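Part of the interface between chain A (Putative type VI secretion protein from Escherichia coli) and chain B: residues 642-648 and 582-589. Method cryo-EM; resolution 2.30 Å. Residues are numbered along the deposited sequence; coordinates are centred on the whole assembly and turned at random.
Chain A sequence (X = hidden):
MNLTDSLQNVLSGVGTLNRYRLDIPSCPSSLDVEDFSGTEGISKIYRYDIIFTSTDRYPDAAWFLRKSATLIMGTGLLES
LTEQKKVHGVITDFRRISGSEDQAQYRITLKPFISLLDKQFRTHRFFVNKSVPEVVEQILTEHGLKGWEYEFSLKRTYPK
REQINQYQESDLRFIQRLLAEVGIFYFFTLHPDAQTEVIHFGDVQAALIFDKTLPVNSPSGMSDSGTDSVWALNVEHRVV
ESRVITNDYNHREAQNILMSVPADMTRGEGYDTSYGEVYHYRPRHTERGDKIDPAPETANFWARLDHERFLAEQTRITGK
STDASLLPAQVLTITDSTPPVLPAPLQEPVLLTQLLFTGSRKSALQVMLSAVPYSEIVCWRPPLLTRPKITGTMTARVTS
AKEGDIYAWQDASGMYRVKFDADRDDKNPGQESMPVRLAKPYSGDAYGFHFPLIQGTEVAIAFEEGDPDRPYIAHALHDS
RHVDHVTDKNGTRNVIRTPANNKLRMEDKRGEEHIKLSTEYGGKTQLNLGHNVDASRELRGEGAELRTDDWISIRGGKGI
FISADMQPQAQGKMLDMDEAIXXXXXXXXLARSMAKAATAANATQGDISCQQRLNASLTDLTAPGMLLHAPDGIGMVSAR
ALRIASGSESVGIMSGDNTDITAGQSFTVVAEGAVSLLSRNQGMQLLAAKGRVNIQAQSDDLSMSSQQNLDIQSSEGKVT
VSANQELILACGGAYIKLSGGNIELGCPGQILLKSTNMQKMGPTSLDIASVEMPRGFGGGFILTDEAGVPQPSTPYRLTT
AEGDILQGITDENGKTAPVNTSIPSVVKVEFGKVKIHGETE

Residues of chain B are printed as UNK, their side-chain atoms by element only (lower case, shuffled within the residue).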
# COMPACT_ATOMS: atom_id res chain seq x y z
N LEU A 642 2.85 5.08 8.42
CA LEU A 642 3.42 3.92 7.76
C LEU A 642 4.04 4.38 6.46
O LEU A 642 3.54 5.29 5.81
CB LEU A 642 2.36 2.85 7.51
CG LEU A 642 2.03 1.95 8.70
CD1 LEU A 642 1.20 2.69 9.72
CD2 LEU A 642 1.29 0.72 8.24
N ARG A 643 5.16 3.76 6.10
CA ARG A 643 5.76 4.02 4.81
C ARG A 643 6.06 2.70 4.12
O ARG A 643 6.68 1.81 4.69
CB ARG A 643 7.04 4.83 4.91
CG ARG A 643 7.67 5.02 3.55
CD ARG A 643 8.75 6.03 3.55
NE ARG A 643 8.46 7.14 4.44
CZ ARG A 643 9.39 7.94 4.94
NH1 ARG A 643 10.66 7.74 4.62
NH2 ARG A 643 9.06 8.92 5.75
N ILE A 644 5.60 2.60 2.88
CA ILE A 644 5.96 1.53 1.97
C ILE A 644 6.66 2.21 0.81
O ILE A 644 6.05 3.00 0.08
CB ILE A 644 4.74 0.73 1.51
CG1 ILE A 644 4.17 -0.07 2.68
CG2 ILE A 644 5.09 -0.18 0.37
CD1 ILE A 644 3.05 0.60 3.36
N ALA A 645 7.95 1.94 0.64
CA ALA A 645 8.74 2.70 -0.31
C ALA A 645 9.72 1.80 -1.05
O ALA A 645 10.47 1.05 -0.43
CB ALA A 645 9.48 3.84 0.38
N SER A 646 9.70 1.90 -2.37
CA SER A 646 10.75 1.37 -3.22
C SER A 646 11.58 2.54 -3.72
O SER A 646 11.05 3.44 -4.37
CB SER A 646 10.18 0.57 -4.39
OG SER A 646 11.22 0.09 -5.20
N GLY A 647 12.87 2.52 -3.40
CA GLY A 647 13.71 3.64 -3.76
C GLY A 647 13.94 3.78 -5.26
O GLY A 647 13.93 4.89 -5.79
N SER A 648 14.13 2.66 -5.94
CA SER A 648 14.47 2.69 -7.35
C SER A 648 13.48 1.95 -8.23
O SER A 648 13.55 2.08 -9.45
CB SER A 648 15.87 2.08 -7.58
OG SER A 648 16.85 2.79 -6.86
N UNK B 582 19.24 5.27 3.91
CA UNK B 582 19.26 5.86 2.58
C UNK B 582 17.90 5.71 1.91
O UNK B 582 17.41 6.65 1.27
c UNK B 582 20.35 5.21 1.73
c UNK B 582 23.93 3.51 2.13
c UNK B 582 21.71 5.83 1.92
n UNK B 582 23.06 3.89 1.20
n UNK B 582 24.19 2.23 2.31
c UNK B 582 22.71 5.28 0.92
n UNK B 582 24.55 4.42 2.87
N UNK B 583 17.27 4.55 2.06
CA UNK B 583 15.94 4.36 1.49
C UNK B 583 14.93 5.31 2.13
O UNK B 583 14.11 5.91 1.42
c UNK B 583 15.49 2.91 1.66
o UNK B 583 17.47 2.50 -1.17
c UNK B 583 16.37 2.38 -0.63
c UNK B 583 16.24 1.92 0.80
n UNK B 583 15.25 2.65 -1.25
N UNK B 584 14.96 5.44 3.45
CA UNK B 584 14.03 6.34 4.13
C UNK B 584 14.22 7.78 3.66
O UNK B 584 13.24 8.48 3.38
c UNK B 584 14.37 4.90 7.72
c UNK B 584 13.82 4.93 6.31
c UNK B 584 12.32 4.72 6.31
c UNK B 584 14.20 6.25 5.64
N UNK B 585 15.47 8.22 3.55
CA UNK B 585 15.74 9.59 3.12
C UNK B 585 15.33 9.80 1.67
O UNK B 585 14.80 10.85 1.33
c UNK B 585 17.65 9.95 4.74
c UNK B 585 19.14 9.82 4.89
o UNK B 585 19.76 9.05 4.12
o UNK B 585 19.71 10.49 5.78
c UNK B 585 17.22 9.91 3.30
N UNK B 586 15.58 8.81 0.82
CA UNK B 586 15.19 8.93 -0.58
C UNK B 586 13.67 9.04 -0.71
O UNK B 586 13.16 9.89 -1.43
c UNK B 586 15.52 7.84 -2.84
c UNK B 586 16.20 6.72 -3.60
o UNK B 586 16.48 5.66 -3.06
c UNK B 586 15.72 7.74 -1.36
n UNK B 586 16.46 6.96 -4.88
N UNK B 587 12.94 8.18 0.01
CA UNK B 587 11.49 8.25 -0.02
C UNK B 587 10.99 9.59 0.49
O UNK B 587 10.09 10.19 -0.10
c UNK B 587 10.89 7.11 0.80
N UNK B 588 11.58 10.08 1.58
CA UNK B 588 11.13 11.34 2.15
C UNK B 588 11.42 12.51 1.22
O UNK B 588 10.58 13.40 1.05
c UNK B 588 12.23 13.06 5.47
c UNK B 588 11.44 12.89 4.19
c UNK B 588 9.94 13.01 4.46
c UNK B 588 11.78 11.57 3.51
N UNK B 589 12.59 12.53 0.59
CA UNK B 589 12.93 13.63 -0.30
C UNK B 589 12.07 13.59 -1.56
O UNK B 589 11.66 14.64 -2.07
o UNK B 589 14.74 12.58 -1.55
c UNK B 589 14.42 13.61 -0.63

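Position 582 opens the helical stretch with seven side-chain atoms: three carbons in a row, a nitrogen, then a carbon carrying two more nitrogens. That guanidinium pattern fits one residue, Arg B582. Its nearest side-chain approach to the chain A stretch is 8.8 Å, from Arg B582 CB to Gly A647 CA, so the identification rests on atom count and connectivity alone.

Position 583 carries three carbons, the third bonded to one oxygen and one nitrogen, which makes it an amide of glutamine length. Its CA-to-CB bond points sideways, yet the end of the chain comes nearer to chain A, with the amide nitrogen close to Gly A647. This is Gln B583, with chi1 and chi2 both m; NE2 lies 3.1 Å from Gly A647 CA. NE2 is also 3.2 Å from Gly A647 N, but both atoms are donors, so the proximity is packing rather than a hydrogen bond.

Position 584 has four carbons and no heteroatom, forked at the second carbon, the signature of leucine. Leu B584 is in the m, t rotamer, and its CD2 sits 3.8 Å from Arg A643 NH1. Its backbone O is closer, 3.0 Å from the same NH1, and lies at the edge of the guanidinium, near its plane. That O also accepts the helical hydrogen bond from the backbone N of position 588, at 2.9 Å.

Position 585 shows three carbons, the third carrying two oxygens: a carboxylate, hence Glu B585. Its CA-to-CB bond points away from chain A, and its nearest side-chain approach to the chain A stretch is 7.0 Å, from Glu B585 CB to Arg A643 NH1.

Position 586 repeats the pattern of three carbons ending in one oxygen and one nitrogen, and its extended chain reaches the Gly A647 backbone. It is Gln B586, with chi1 and chi2 both t. NE2 is 3.4 Å from Gly A647 O, but the angle is too poor for a hydrogen bond.

Position 587 has a single side-chain carbon, directed toward chain A. It is Ala B587, whose CB is 3.6 Å from Ala A645 CB and likewise 3.6 Å from Arg A643 CD.

Position 588 again has four carbons forked at the second, so it is Leu B588, here in the t, p rotamer. Its CB lies 4.1 Å from Arg A643 NH1.

Position 589 ends the stretch with one carbon and one oxygen: Ser B589. It makes no contact with the strand; its OG instead donates to Gln B586 O at 3.1 Å.

The contact works by close packing of a strand across a helix, their directions 96° apart and their axes 8.5 Å at closest approach. The two small alanines meet where the CA atoms of Ala A645 and Ala B587 are 6.2 Å apart, while Arg A643, its CA-to-CB bond directed toward chain B, reaches across to the helix and brings NH1 to 3.0 Å from Leu B584 O. At Gly A647 the lack of a side chain leaves room for the two amides as they are placed: an ideal CB would lie 2.0 Å from Gln B583 NE2 and 2.6 Å from Gln B586 OE1, both clashes.

Chain B 582-589: RQLEQALS
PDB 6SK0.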